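Local coordinates for START domain-containing protein 10 (Homo sapiens, PDB 6SER), which transfers phosphatidylcholine and phosphatidylethanolamine between membranes, preferring lipids with a palmitoyl or stearoyl chain at sn-1 and an unsaturated chain at sn-2, at residues Trp43-Ser48 with Ser53-Ala58; Arg31-Glu36 with Thr184-Val189; Cys70-Cys75 with Lys210-Met215; Asp84-Ile89 with Thr169-Gln174; Val77-Leu82 with Ala141-Met146. All coordinates share one frame; numbering follows the deposited sequence.

Interaction 1: residues Trp43-Ser48 with Ser53-Ala58; sequences WNLTYS and SVWVQA
The indole of Trp-43 carries the aliphatic part of Gln-57 on one face: CG of Gln-57 stands 3.3 Å from the centroid of the six-membered ring of Trp-43, only 7° off its normal, a CH-pi contact. The Gln-57 amide is turned 46° from the indole plane, and the backbone N of Val-56 lies at the edge of the same indole. The second indole, that of Trp-55, takes the CD2 methyl of Leu-45 on one face, 3.7 Å from the centroid of its five-membered ring. Leu-45 reaches there because its CG is anti to the backbone N (chi1 -164°), whereas both tryptophans place CG beside theirs. CE3 of the Trp-43 indole packs on CB of Trp-55 at 3.8 Å.

The backbones that carry these rings form an antiparallel hairpin. Asn-44 and Val-56 make a hydrogen-bonded pair, the bond from Asn-44 N to Val-56 O being 3.0 Å long and nearly straight. Further on, Val-54 O accepts Thr-46 N at 2.8 Å and, weakly, Tyr-47 N. Two residues thus face one, a classic beta bulge, and Val-54 N returns a bond to Tyr-47 O. Strand 52-57 passes this pairing on to strand 68-74, with Lys-69 making a cation-pi contact to Trp-43, while Tyr-47, Val-54 and Val-56 turn their side chains to helix 197-227.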
# COMPACT_ATOMS: atom_id res chain seq x y z
N TRP A 43 8.03 -17.74 5.79
CA TRP A 43 8.79 -16.61 5.30
C TRP A 43 10.28 -16.87 5.51
O TRP A 43 10.69 -17.34 6.57
CB TRP A 43 8.39 -15.30 6.01
CG TRP A 43 6.96 -14.94 5.81
CD1 TRP A 43 5.90 -15.34 6.58
CD2 TRP A 43 6.42 -14.10 4.78
NE1 TRP A 43 4.73 -14.80 6.08
CE2 TRP A 43 5.02 -14.04 4.98
CE3 TRP A 43 6.98 -13.41 3.70
CZ2 TRP A 43 4.18 -13.30 4.14
CZ3 TRP A 43 6.14 -12.67 2.87
CH2 TRP A 43 4.76 -12.63 3.10
N ASN A 44 11.07 -16.57 4.49
CA ASN A 44 12.52 -16.66 4.58
C ASN A 44 13.09 -15.26 4.62
O ASN A 44 12.69 -14.39 3.84
CB ASN A 44 13.09 -17.43 3.39
CG ASN A 44 12.54 -18.84 3.30
OD1 ASN A 44 12.33 -19.50 4.32
ND2 ASN A 44 12.29 -19.30 2.08
N LEU A 45 14.03 -15.04 5.54
CA LEU A 45 14.74 -13.77 5.59
C LEU A 45 15.68 -13.66 4.40
O LEU A 45 16.35 -14.61 4.02
CB LEU A 45 15.52 -13.67 6.91
CG LEU A 45 16.06 -12.32 7.39
CD1 LEU A 45 17.34 -11.91 6.66
CD2 LEU A 45 15.00 -11.23 7.29
N THR A 46 15.72 -12.46 3.82
CA THR A 46 16.47 -12.16 2.61
C THR A 46 17.43 -10.99 2.79
O THR A 46 18.44 -10.91 2.09
CB THR A 46 15.47 -11.85 1.47
OG1 THR A 46 15.07 -13.08 0.84
CG2 THR A 46 16.04 -10.89 0.43
N TYR A 47 17.16 -10.10 3.75
CA TYR A 47 17.96 -8.92 4.01
C TYR A 47 17.70 -8.52 5.46
O TYR A 47 16.63 -8.78 6.00
CB TYR A 47 17.60 -7.80 3.02
CG TYR A 47 18.24 -6.45 3.29
CD1 TYR A 47 17.70 -5.57 4.22
CD2 TYR A 47 19.37 -6.04 2.59
CE1 TYR A 47 18.27 -4.34 4.46
CE2 TYR A 47 19.94 -4.80 2.82
CZ TYR A 47 19.39 -3.95 3.76
OH TYR A 47 19.95 -2.72 4.01
N SER A 48 18.71 -7.89 6.08
CA SER A 48 18.59 -7.44 7.46
C SER A 48 19.77 -6.55 7.84
O SER A 48 20.84 -7.06 8.21
CB SER A 48 18.51 -8.63 8.43
OG SER A 48 18.35 -8.19 9.76
N SER A 53 14.44 -5.24 7.55
CA SER A 53 14.53 -6.62 7.09
C SER A 53 13.49 -6.90 6.02
O SER A 53 12.40 -6.32 6.01
CB SER A 53 14.37 -7.62 8.25
OG SER A 53 13.52 -7.09 9.24
N VAL A 54 13.84 -7.82 5.11
CA VAL A 54 13.00 -8.23 4.00
C VAL A 54 12.82 -9.74 4.05
O VAL A 54 13.80 -10.48 4.18
CB VAL A 54 13.59 -7.79 2.64
CG1 VAL A 54 12.69 -8.21 1.48
CG2 VAL A 54 13.83 -6.30 2.62
N TRP A 55 11.57 -10.20 3.97
CA TRP A 55 11.23 -11.61 3.87
C TRP A 55 10.52 -11.89 2.55
O TRP A 55 9.98 -10.99 1.91
CB TRP A 55 10.32 -12.07 5.02
CG TRP A 55 10.92 -12.08 6.39
CD1 TRP A 55 11.44 -13.15 7.06
CD2 TRP A 55 11.03 -10.96 7.27
NE1 TRP A 55 11.88 -12.76 8.30
CE2 TRP A 55 11.63 -11.42 8.46
CE3 TRP A 55 10.68 -9.61 7.18
CZ2 TRP A 55 11.89 -10.59 9.54
CZ3 TRP A 55 10.94 -8.79 8.25
CH2 TRP A 55 11.53 -9.28 9.42
N VAL A 56 10.59 -13.12 2.13
CA VAL A 56 9.96 -13.54 0.92
C VAL A 56 9.19 -14.80 1.26
O VAL A 56 9.64 -15.56 2.04
CB VAL A 56 10.99 -13.76 -0.17
CG1 VAL A 56 10.36 -14.28 -1.41
CG2 VAL A 56 11.68 -12.47 -0.50
N GLN A 57 8.02 -15.00 0.70
CA GLN A 57 7.23 -16.19 1.03
C GLN A 57 7.95 -17.46 0.60
O GLN A 57 8.31 -17.59 -0.54
CB GLN A 57 5.79 -16.05 0.59
CG GLN A 57 4.92 -15.81 1.80
CD GLN A 57 3.57 -16.44 1.70
OE1 GLN A 57 3.06 -16.63 0.61
NE2 GLN A 57 2.97 -16.72 2.84
N ALA A 58 8.20 -18.26 1.62
CA ALA A 58 8.99 -19.49 1.58
C ALA A 58 8.23 -20.48 0.77
O ALA A 58 7.43 -21.20 1.33
CB ALA A 58 9.22 -19.99 2.98

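Interaction 2: residues Arg31-Glu36 with Thr184-Val189; sequences RSFRSE and TYLAQV
Leu-186 meets both Phe-33 and Glu-36, and it carries the strand's share of this helix-on-sheet contact. Two residues earlier, Thr-184 pairs through its backbone with Leu-172. Tyr-185 points away from the helix, and its ring meets that of Tyr-171. At Leu-186, CB lies 4.1 Å from CE1 of Phe-33, and the CD2 methyl is 4.0 Å from the same CE1. Phe-33 stretches to this place with CG anti to its backbone N (chi1 -178°), its side chain and that of Leu-186 running past each other in opposite directions.

In the START fold, a helix-grip fold of the Bet v 1-like clan, a curved, largely antiparallel sheet is packed on by helices, and here helix 27-38 covers the Leu-186 side of strand 181-190. The Glu-36 side chain crosses that of Leu-186 at about a right angle, its CB and CD each 3.7 Å from Leu-186 CD2. The carboxylate therefore rests against hydrocarbon, while its OE2 forms a salt bridge with Lys-67. Beyond Leu-186, Ala-187 pairs through its backbone with Ile-68, and Gln-188 gives its NE2 to the backbone O of Leu-65.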
# COMPACT_ATOMS: atom_id res chain seq x y z
N ARG A 31 -7.72 -8.94 10.49
CA ARG A 31 -7.05 -9.90 11.39
C ARG A 31 -6.09 -10.77 10.59
O ARG A 31 -4.97 -10.91 10.95
CB ARG A 31 -8.09 -10.70 12.17
CG ARG A 31 -8.62 -9.94 13.37
CD ARG A 31 -9.26 -10.76 14.45
NE ARG A 31 -10.24 -11.56 13.76
CZ ARG A 31 -11.53 -11.43 13.92
NH1 ARG A 31 -12.02 -10.56 14.78
NH2 ARG A 31 -12.33 -12.16 13.18
N SER A 32 -6.54 -11.27 9.47
CA SER A 32 -5.69 -12.13 8.63
C SER A 32 -4.48 -11.35 8.20
O SER A 32 -3.45 -11.91 8.20
CB SER A 32 -6.42 -12.59 7.44
OG SER A 32 -7.16 -13.74 7.73
N PHE A 33 -4.67 -10.12 7.78
CA PHE A 33 -3.56 -9.26 7.35
C PHE A 33 -2.58 -9.06 8.49
O PHE A 33 -1.48 -9.26 8.30
CB PHE A 33 -4.07 -7.98 6.72
CG PHE A 33 -2.95 -7.11 6.25
CD1 PHE A 33 -2.46 -7.20 4.98
CD2 PHE A 33 -2.34 -6.27 7.12
CE1 PHE A 33 -1.41 -6.41 4.58
CE2 PHE A 33 -1.28 -5.49 6.73
CZ PHE A 33 -0.82 -5.57 5.46
N ARG A 34 -3.03 -8.69 9.65
CA ARG A 34 -2.07 -8.51 10.74
C ARG A 34 -1.37 -9.82 11.07
O ARG A 34 -0.15 -9.86 11.24
CB ARG A 34 -2.76 -7.96 11.99
CG ARG A 34 -1.84 -7.96 13.20
CD ARG A 34 -2.38 -7.14 14.37
NE ARG A 34 -3.09 -7.96 15.34
CZ ARG A 34 -4.41 -7.94 15.51
NH1 ARG A 34 -5.16 -7.13 14.78
NH2 ARG A 34 -4.97 -8.73 16.41
N SER A 35 -2.14 -10.91 11.15
CA SER A 35 -1.54 -12.21 11.40
C SER A 35 -0.51 -12.54 10.33
O SER A 35 0.54 -13.12 10.62
CB SER A 35 -2.64 -13.27 11.48
OG SER A 35 -2.14 -14.54 11.12
N GLU A 36 -0.78 -12.14 9.08
CA GLU A 36 0.17 -12.38 8.00
C GLU A 36 1.47 -11.62 8.24
O GLU A 36 2.56 -12.16 8.02
CB GLU A 36 -0.46 -11.97 6.68
CG GLU A 36 -0.13 -12.86 5.52
CD GLU A 36 -0.98 -12.55 4.31
OE1 GLU A 36 -2.06 -11.95 4.48
OE2 GLU A 36 -0.56 -12.90 3.20
N THR A 184 5.37 -2.76 9.26
CA THR A 184 5.57 -3.90 8.38
C THR A 184 4.77 -3.67 7.10
O THR A 184 3.55 -3.45 7.16
CB THR A 184 5.14 -5.20 9.05
OG1 THR A 184 5.89 -5.38 10.27
CG2 THR A 184 5.36 -6.39 8.12
N TYR A 185 5.46 -3.69 5.97
CA TYR A 185 4.85 -3.57 4.65
C TYR A 185 4.75 -4.96 4.04
O TYR A 185 5.74 -5.71 4.03
CB TYR A 185 5.67 -2.64 3.77
CG TYR A 185 5.44 -2.74 2.28
CD1 TYR A 185 4.51 -1.93 1.65
CD2 TYR A 185 6.20 -3.62 1.50
CE1 TYR A 185 4.31 -2.00 0.27
CE2 TYR A 185 6.00 -3.70 0.12
CZ TYR A 185 5.06 -2.88 -0.49
OH TYR A 185 4.85 -2.93 -1.85
N LEU A 186 3.57 -5.32 3.57
CA LEU A 186 3.33 -6.62 2.94
C LEU A 186 2.64 -6.37 1.61
O LEU A 186 1.59 -5.71 1.56
CB LEU A 186 2.48 -7.52 3.85
CG LEU A 186 1.88 -8.80 3.29
CD1 LEU A 186 2.93 -9.70 2.69
CD2 LEU A 186 1.13 -9.54 4.39
N ALA A 187 3.22 -6.88 0.52
CA ALA A 187 2.65 -6.64 -0.80
C ALA A 187 2.83 -7.83 -1.72
O ALA A 187 3.80 -8.58 -1.63
CB ALA A 187 3.26 -5.42 -1.49
N GLN A 188 1.89 -7.96 -2.65
CA GLN A 188 1.97 -8.86 -3.79
C GLN A 188 1.34 -8.13 -4.96
O GLN A 188 0.11 -8.02 -5.04
CB GLN A 188 1.28 -10.18 -3.49
CG GLN A 188 1.41 -11.21 -4.60
CD GLN A 188 0.69 -12.49 -4.28
OE1 GLN A 188 -0.34 -12.49 -3.59
NE2 GLN A 188 1.22 -13.62 -4.77
N VAL A 189 2.18 -7.62 -5.82
CA VAL A 189 1.79 -6.87 -6.95
C VAL A 189 2.28 -7.40 -8.27
O VAL A 189 3.44 -7.55 -8.46
CB VAL A 189 2.30 -5.44 -6.80
CG1 VAL A 189 1.96 -4.62 -8.01
CG2 VAL A 189 1.74 -4.80 -5.58

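Interaction 3: residues Cys70-Cys75 with Lys210-Met215; sequences CRMECC and KAMKKM
Met-72 and Met-212 interlock where strand 68-74 runs beside the long helix 197-227, and the path of Met-72 explains most of the contact. Its CB lies 3.7 Å from the CE methyl of Met-212. From there CG leaves anti to the backbone N (chi1 167°) and the chain continues extended, which carries SD out of the strand to the helix backbone, 3.5 Å from Met-212 O. SD also lies 4.1 Å from CD of Lys-213. A bend at the last torsion, chi3 71°, then turns the terminal methyl in, and CE ends 3.3 Å from Met-212 O. The sulfur and methyl of Met-72 thus rest on a helix carbonyl as well as on the Met-212 side chain.

Met-212 answers in the reverse direction. It is bent at both chi2 and chi3, which brings its CE methyl to 3.8 Å from Cys-70 O. Its CG meets the thiol of Cys-70, with SG 3.5 Å away. The two short segments run at 35° with axes 9.4 Å apart at closest approach, the spacing being filled by these sulfur-containing side chains. Cys-70 also touches Val-54 on the next strand, and Met-72 touches Ile-183 on the other. A long C-terminal helix lying over the curved sheet is a hallmark of the START fold, where helix and sheet together enclose the lipid-binding cavity; a bound triethylene glycol molecule near the Met-212 side chain, though probably from the crystallisation liquor, is consistent with a pocket here.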
# COMPACT_ATOMS: atom_id res chain seq x y z
N CYS A 70 8.35 -6.45 4.30
CA CYS A 70 9.47 -5.60 4.71
C CYS A 70 9.12 -4.90 6.02
O CYS A 70 8.10 -4.21 6.10
CB CYS A 70 9.84 -4.59 3.62
SG CYS A 70 11.43 -3.76 3.92
N ARG A 71 9.97 -5.07 7.02
CA ARG A 71 9.76 -4.57 8.36
C ARG A 71 10.83 -3.53 8.68
O ARG A 71 12.01 -3.72 8.36
CB ARG A 71 9.81 -5.72 9.37
CG ARG A 71 9.44 -5.38 10.80
CD ARG A 71 9.33 -6.66 11.62
NE ARG A 71 9.11 -6.42 13.04
CZ ARG A 71 10.06 -6.07 13.91
NH1 ARG A 71 11.30 -5.90 13.49
NH2 ARG A 71 9.76 -5.89 15.19
N MET A 72 10.42 -2.42 9.29
CA MET A 72 11.36 -1.34 9.59
C MET A 72 11.07 -0.74 10.95
O MET A 72 9.95 -0.29 11.22
CB MET A 72 11.31 -0.25 8.52
CG MET A 72 12.02 1.01 8.94
SD MET A 72 12.05 2.21 7.62
CE MET A 72 10.33 2.70 7.57
N GLU A 73 12.10 -0.71 11.79
CA GLU A 73 12.00 -0.14 13.13
C GLU A 73 12.24 1.36 13.05
O GLU A 73 13.26 1.80 12.51
CB GLU A 73 13.01 -0.80 14.06
CG GLU A 73 12.39 -1.49 15.25
CD GLU A 73 13.38 -2.38 16.00
OE1 GLU A 73 14.37 -1.84 16.55
OE2 GLU A 73 13.17 -3.61 16.01
N CYS A 74 11.29 2.14 13.55
CA CYS A 74 11.38 3.60 13.54
C CYS A 74 11.55 4.06 14.98
O CYS A 74 10.58 4.10 15.75
CB CYS A 74 10.15 4.22 12.89
SG CYS A 74 9.98 3.84 11.14
N CYS A 75 12.78 4.39 15.36
CA CYS A 75 13.05 4.67 16.76
C CYS A 75 12.56 6.04 17.19
O CYS A 75 12.27 6.24 18.37
CB CYS A 75 14.55 4.53 17.06
SG CYS A 75 15.55 5.88 16.41
N LYS A 210 15.30 0.34 0.33
CA LYS A 210 15.50 1.73 -0.04
C LYS A 210 14.19 2.51 -0.02
O LYS A 210 14.15 3.67 0.40
CB LYS A 210 16.15 1.82 -1.41
CG LYS A 210 16.65 3.21 -1.74
CD LYS A 210 16.44 3.55 -3.20
CE LYS A 210 16.91 4.96 -3.50
NZ LYS A 210 16.45 5.44 -4.83
N ALA A 211 13.11 1.88 -0.48
CA ALA A 211 11.82 2.55 -0.49
C ALA A 211 11.32 2.81 0.92
O ALA A 211 10.70 3.85 1.19
CB ALA A 211 10.82 1.70 -1.28
N MET A 212 11.58 1.87 1.84
CA MET A 212 11.13 2.05 3.22
C MET A 212 11.88 3.18 3.90
O MET A 212 11.30 3.93 4.69
CB MET A 212 11.31 0.75 4.00
CG MET A 212 10.43 -0.39 3.51
SD MET A 212 8.71 -0.21 4.03
CE MET A 212 8.86 -0.45 5.80
N LYS A 213 13.19 3.30 3.64
CA LYS A 213 13.95 4.36 4.28
C LYS A 213 13.61 5.72 3.70
O LYS A 213 13.65 6.73 4.42
CB LYS A 213 15.45 4.08 4.18
CG LYS A 213 16.01 3.30 5.40
CD LYS A 213 15.65 4.01 6.72
CE LYS A 213 16.11 3.25 7.96
NZ LYS A 213 15.64 3.89 9.23
N LYS A 214 13.25 5.78 2.42
CA LYS A 214 12.72 7.03 1.87
C LYS A 214 11.44 7.44 2.59
O LYS A 214 11.27 8.60 2.97
CB LYS A 214 12.49 6.89 0.37
CG LYS A 214 13.62 7.45 -0.47
CD LYS A 214 13.56 6.97 -1.92
CE LYS A 214 14.61 7.69 -2.77
NZ LYS A 214 15.95 7.71 -2.12
N MET A 215 10.54 6.48 2.82
CA MET A 215 9.35 6.76 3.60
C MET A 215 9.70 7.22 5.01
O MET A 215 9.07 8.13 5.55
CB MET A 215 8.46 5.52 3.66
CG MET A 215 7.19 5.74 4.46
SD MET A 215 6.30 4.22 4.83
CE MET A 215 6.12 3.52 3.20

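Interaction 4: residues Asp84-Ile89 with Thr169-Gln174; sequences DVLHDI and TGYLIQ
A helix packed on the inner side of the curved START sheet brings Leu-86, near the end of helix 79-87, against Tyr-171 and Ile-173 of strand 161-175. The two strand residues are two apart in sequence, on the same side of the strand, and both turn their CB toward the helix, so a single leucine spans them. A triethylene glycol molecule, probably from the crystallisation liquor, lies about 3 Å from the Tyr-171 side chain, consistent with this ring lining the lipid cavity typical of the family.

Helix 197-227 closes in as well, for Met-215 touches both Leu-86 and Tyr-171. Ile-183 of the neighbouring strand lies against the same pair.

Leu-86 uses its two methyls differently. CD2 stands over the centre of the phenol ring, 3.9 Å from the Tyr-171 centroid and 11° off the normal, a CH-pi contact. CD1 sits nearer the root of the ring, 3.5 Å from Tyr-171 CG and 3.6 Å from Tyr-171 CB. In Tyr-171 a chi1 of -60° directs the ring toward the helix, and a chi2 of -99° turns a face to the two methyls. The same CD1 methyl of Leu-86 also meets the CD1 methyl of Ile-173 at 3.8 Å.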
# COMPACT_ATOMS: atom_id res chain seq x y z
N ASP A 84 -0.28 9.17 9.34
CA ASP A 84 -0.60 10.33 8.52
C ASP A 84 0.09 10.26 7.16
O ASP A 84 -0.51 10.59 6.13
CB ASP A 84 -0.19 11.63 9.23
CG ASP A 84 -1.08 11.97 10.41
OD1 ASP A 84 -2.19 11.39 10.52
OD2 ASP A 84 -0.67 12.82 11.22
N VAL A 85 1.36 9.85 7.16
CA VAL A 85 2.15 9.85 5.93
C VAL A 85 1.60 8.82 4.94
O VAL A 85 1.49 9.09 3.74
CB VAL A 85 3.62 9.61 6.27
CG1 VAL A 85 4.45 9.40 5.00
CG2 VAL A 85 4.15 10.77 7.09
N LEU A 86 1.25 7.64 5.44
CA LEU A 86 0.64 6.65 4.56
C LEU A 86 -0.70 7.13 4.02
O LEU A 86 -1.04 6.82 2.87
CB LEU A 86 0.46 5.32 5.30
CG LEU A 86 1.78 4.59 5.59
CD1 LEU A 86 1.54 3.27 6.32
CD2 LEU A 86 2.52 4.36 4.30
N HIS A 87 -1.45 7.91 4.80
CA HIS A 87 -2.77 8.35 4.36
C HIS A 87 -2.72 9.55 3.43
O HIS A 87 -3.62 9.72 2.60
CB HIS A 87 -3.64 8.69 5.58
CG HIS A 87 -4.52 7.56 6.04
ND1 HIS A 87 -5.56 7.07 5.27
CD2 HIS A 87 -4.54 6.86 7.20
CE1 HIS A 87 -6.17 6.10 5.94
NE2 HIS A 87 -5.57 5.95 7.11
N ASP A 88 -1.69 10.40 3.55
CA ASP A 88 -1.70 11.73 2.93
C ASP A 88 -1.38 11.63 1.44
O ASP A 88 -0.22 11.71 1.03
CB ASP A 88 -0.70 12.64 3.63
CG ASP A 88 -0.92 14.11 3.31
OD1 ASP A 88 -0.89 14.94 4.24
OD2 ASP A 88 -1.13 14.44 2.12
N ILE A 89 -2.43 11.49 0.63
CA ILE A 89 -2.26 11.41 -0.83
C ILE A 89 -1.48 12.60 -1.36
O ILE A 89 -0.60 12.46 -2.21
CB ILE A 89 -3.63 11.28 -1.53
CG1 ILE A 89 -4.19 9.88 -1.36
CG2 ILE A 89 -3.49 11.57 -3.02
CD1 ILE A 89 -5.33 9.81 -0.42
N THR A 169 -1.87 -5.44 -0.85
CA THR A 169 -0.80 -4.56 -0.36
C THR A 169 -1.30 -3.89 0.91
O THR A 169 -2.40 -3.68 1.02
CB THR A 169 -0.00 -3.81 -1.43
OG1 THR A 169 -0.03 -2.46 -1.06
CG2 THR A 169 -0.49 -3.84 -2.83
N GLY A 170 -0.46 -3.66 1.89
CA GLY A 170 -0.91 -3.06 3.13
C GLY A 170 0.21 -2.81 4.10
O GLY A 170 1.27 -3.22 3.85
N TYR A 171 -0.14 -2.19 5.21
CA TYR A 171 0.82 -1.76 6.21
C TYR A 171 0.26 -2.06 7.58
O TYR A 171 -0.93 -1.87 7.83
CB TYR A 171 1.12 -0.26 6.10
CG TYR A 171 1.70 0.17 4.78
CD1 TYR A 171 3.07 0.36 4.64
CD2 TYR A 171 0.87 0.39 3.66
CE1 TYR A 171 3.61 0.75 3.44
CE2 TYR A 171 1.40 0.78 2.45
CZ TYR A 171 2.77 0.96 2.34
OH TYR A 171 3.30 1.36 1.14
N LEU A 172 1.12 -2.60 8.44
CA LEU A 172 0.83 -2.75 9.86
C LEU A 172 1.77 -1.81 10.60
O LEU A 172 3.00 -1.92 10.46
CB LEU A 172 1.02 -4.20 10.33
CG LEU A 172 0.96 -4.37 11.85
CD1 LEU A 172 -0.47 -4.18 12.30
CD2 LEU A 172 1.48 -5.75 12.25
N ILE A 173 1.21 -0.86 11.33
CA ILE A 173 1.99 0.04 12.16
C ILE A 173 1.77 -0.39 13.61
O ILE A 173 0.64 -0.45 14.08
CB ILE A 173 1.60 1.51 11.94
CG1 ILE A 173 1.70 1.88 10.45
CG2 ILE A 173 2.49 2.44 12.77
CD1 ILE A 173 1.29 3.31 10.14
N GLN A 174 2.85 -0.74 14.29
CA GLN A 174 2.78 -1.13 15.69
C GLN A 174 3.51 -0.07 16.50
O GLN A 174 4.70 0.19 16.27
CB GLN A 174 3.40 -2.51 15.91
CG GLN A 174 2.54 -3.64 15.33
CD GLN A 174 3.30 -4.95 15.18
OE1 GLN A 174 4.36 -5.00 14.56
NE2 GLN A 174 2.75 -6.02 15.74

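Interaction 5: residues Val77-Leu82 with Ala141-Met146; sequences VPAETL and ADYIIM
Tyr-143 points its ring at the first turn of helix 79-87, and the CB methyl of Ala-79 meets that ring at its edge, in its plane. The touching ring atom is CE1 of Tyr-143, 3.8 Å from CB of Ala-79, with CD1 somewhat farther away at 4.2 Å. The same CE1 is also 3.8 Å from the backbone O of Ala-79, which approaches the ring obliquely. Tyr-143 places CG beside its backbone N and anti to its carbonyl carbon (chi1 -55°), the torsion that sends the ring from the strand toward the helix.

The ring is long enough to pass Ala-79 and bring its hydroxyl to the next residue: OH of Tyr-143 lies 3.7 Å from CB of Glu-80 and 3.9 Å from CA of Glu-80. Here the touching is done by the root of the glutamate.

Within the START fold this is the place where strand 142-151, running through the middle of the curved sheet, packs against the first turn of the short helix 79-87. Pro-78 occupies the N-cap position of that helix. The helix also supplies Tyr-83, whose ring stacks with that of Tyr-143. Ala-79 also touches Ile-173 and Ser-175 of strand 161-175 and Cys-181 of strand 181-190.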
# COMPACT_ATOMS: atom_id res chain seq x y z
N VAL A 77 10.09 8.16 15.27
CA VAL A 77 8.84 8.70 14.73
C VAL A 77 7.67 7.93 15.35
O VAL A 77 7.71 6.70 15.42
CB VAL A 77 8.80 8.67 13.19
CG1 VAL A 77 10.14 9.13 12.61
CG2 VAL A 77 8.41 7.32 12.64
N PRO A 78 6.65 8.61 15.84
CA PRO A 78 5.51 7.91 16.44
C PRO A 78 4.61 7.28 15.38
O PRO A 78 4.62 7.66 14.21
CB PRO A 78 4.77 9.01 17.21
CG PRO A 78 5.14 10.27 16.52
CD PRO A 78 6.53 10.08 15.97
N ALA A 79 3.83 6.29 15.83
CA ALA A 79 2.94 5.56 14.94
C ALA A 79 1.96 6.49 14.23
O ALA A 79 1.65 6.29 13.05
CB ALA A 79 2.17 4.50 15.72
N GLU A 80 1.44 7.50 14.93
CA GLU A 80 0.46 8.40 14.33
C GLU A 80 1.06 9.20 13.19
O GLU A 80 0.36 9.49 12.21
CB GLU A 80 -0.13 9.35 15.39
CG GLU A 80 0.87 9.85 16.42
CD GLU A 80 0.89 8.98 17.68
OE1 GLU A 80 0.03 9.17 18.56
OE2 GLU A 80 1.77 8.09 17.78
N THR A 81 2.34 9.55 13.28
CA THR A 81 2.98 10.27 12.19
C THR A 81 3.16 9.38 10.96
O THR A 81 2.86 9.79 9.83
CB THR A 81 4.32 10.84 12.64
OG1 THR A 81 4.11 11.77 13.71
CG2 THR A 81 5.01 11.55 11.49
N LEU A 82 3.63 8.16 11.17
CA LEU A 82 3.71 7.21 10.07
C LEU A 82 2.32 6.97 9.46
O LEU A 82 2.19 6.84 8.24
CB LEU A 82 4.34 5.92 10.56
CG LEU A 82 4.73 4.80 9.61
CD1 LEU A 82 5.58 5.30 8.45
CD2 LEU A 82 5.49 3.81 10.41
N ALA A 141 -3.55 0.71 19.84
CA ALA A 141 -2.37 1.52 19.59
C ALA A 141 -1.81 1.34 18.18
O ALA A 141 -0.96 2.14 17.77
CB ALA A 141 -1.28 1.20 20.62
N ASP A 142 -2.27 0.33 17.45
CA ASP A 142 -1.75 0.00 16.14
C ASP A 142 -2.69 0.47 15.03
O ASP A 142 -3.84 0.83 15.28
CB ASP A 142 -1.52 -1.50 16.01
CG ASP A 142 -0.67 -2.04 17.13
OD1 ASP A 142 -0.72 -3.27 17.39
OD2 ASP A 142 0.03 -1.23 17.78
N TYR A 143 -2.17 0.46 13.81
CA TYR A 143 -2.93 0.83 12.63
C TYR A 143 -2.72 -0.20 11.53
O TYR A 143 -1.62 -0.74 11.35
CB TYR A 143 -2.54 2.20 12.09
CG TYR A 143 -2.59 3.37 13.06
CD1 TYR A 143 -1.47 3.75 13.79
CD2 TYR A 143 -3.74 4.13 13.20
CE1 TYR A 143 -1.50 4.84 14.66
CE2 TYR A 143 -3.79 5.23 14.05
CZ TYR A 143 -2.67 5.58 14.78
OH TYR A 143 -2.73 6.66 15.63
N ILE A 144 -3.78 -0.46 10.76
CA ILE A 144 -3.68 -1.25 9.54
C ILE A 144 -4.31 -0.46 8.40
O ILE A 144 -5.41 0.08 8.55
CB ILE A 144 -4.38 -2.61 9.68
CG1 ILE A 144 -3.67 -3.47 10.72
CG2 ILE A 144 -4.40 -3.32 8.34
CD1 ILE A 144 -4.29 -4.84 10.89
N ILE A 145 -3.62 -0.41 7.27
CA ILE A 145 -4.17 0.07 6.01
C ILE A 145 -3.90 -1.01 4.98
O ILE A 145 -2.74 -1.37 4.76
CB ILE A 145 -3.53 1.39 5.56
CG1 ILE A 145 -3.37 2.35 6.73
CG2 ILE A 145 -4.39 2.04 4.50
CD1 ILE A 145 -2.74 3.66 6.33
N MET A 146 -4.96 -1.51 4.34
CA MET A 146 -4.85 -2.51 3.28
C MET A 146 -5.49 -2.00 1.99
O MET A 146 -6.35 -1.11 2.01
CB MET A 146 -5.55 -3.82 3.63
CG MET A 146 -5.60 -4.11 5.08
SD MET A 146 -6.38 -5.68 5.36
CE MET A 146 -8.09 -5.25 5.14

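The five contacts share one curved sheet. Strand pairing couples interaction 1 to interaction 3 (Ser-53 O to Arg-71 N, 2.9 Å), interaction 3 to interaction 2 (Cys-70 O to Tyr-185 N, 2.7 Å), interaction 2 to interaction 4 (Leu-172 O to Thr-184 N, 2.8 Å), and interaction 4 to interaction 5 (Tyr-143 O to Ile-173 N, 2.8 Å). Interactions 4 and 5, whose centres are 6 Å apart, use the same helix, 79-87. Interactions 2 and 5 touch where Phe-33 CB lies 3.5 Å from Met-146 SD. The hairpin of interaction 1 stands about 21 Å, centre to centre, from interaction 4. Triethylene glycol near Met-212 and Tyr-171 suggests that interactions 3 and 4 border the lipid pocket.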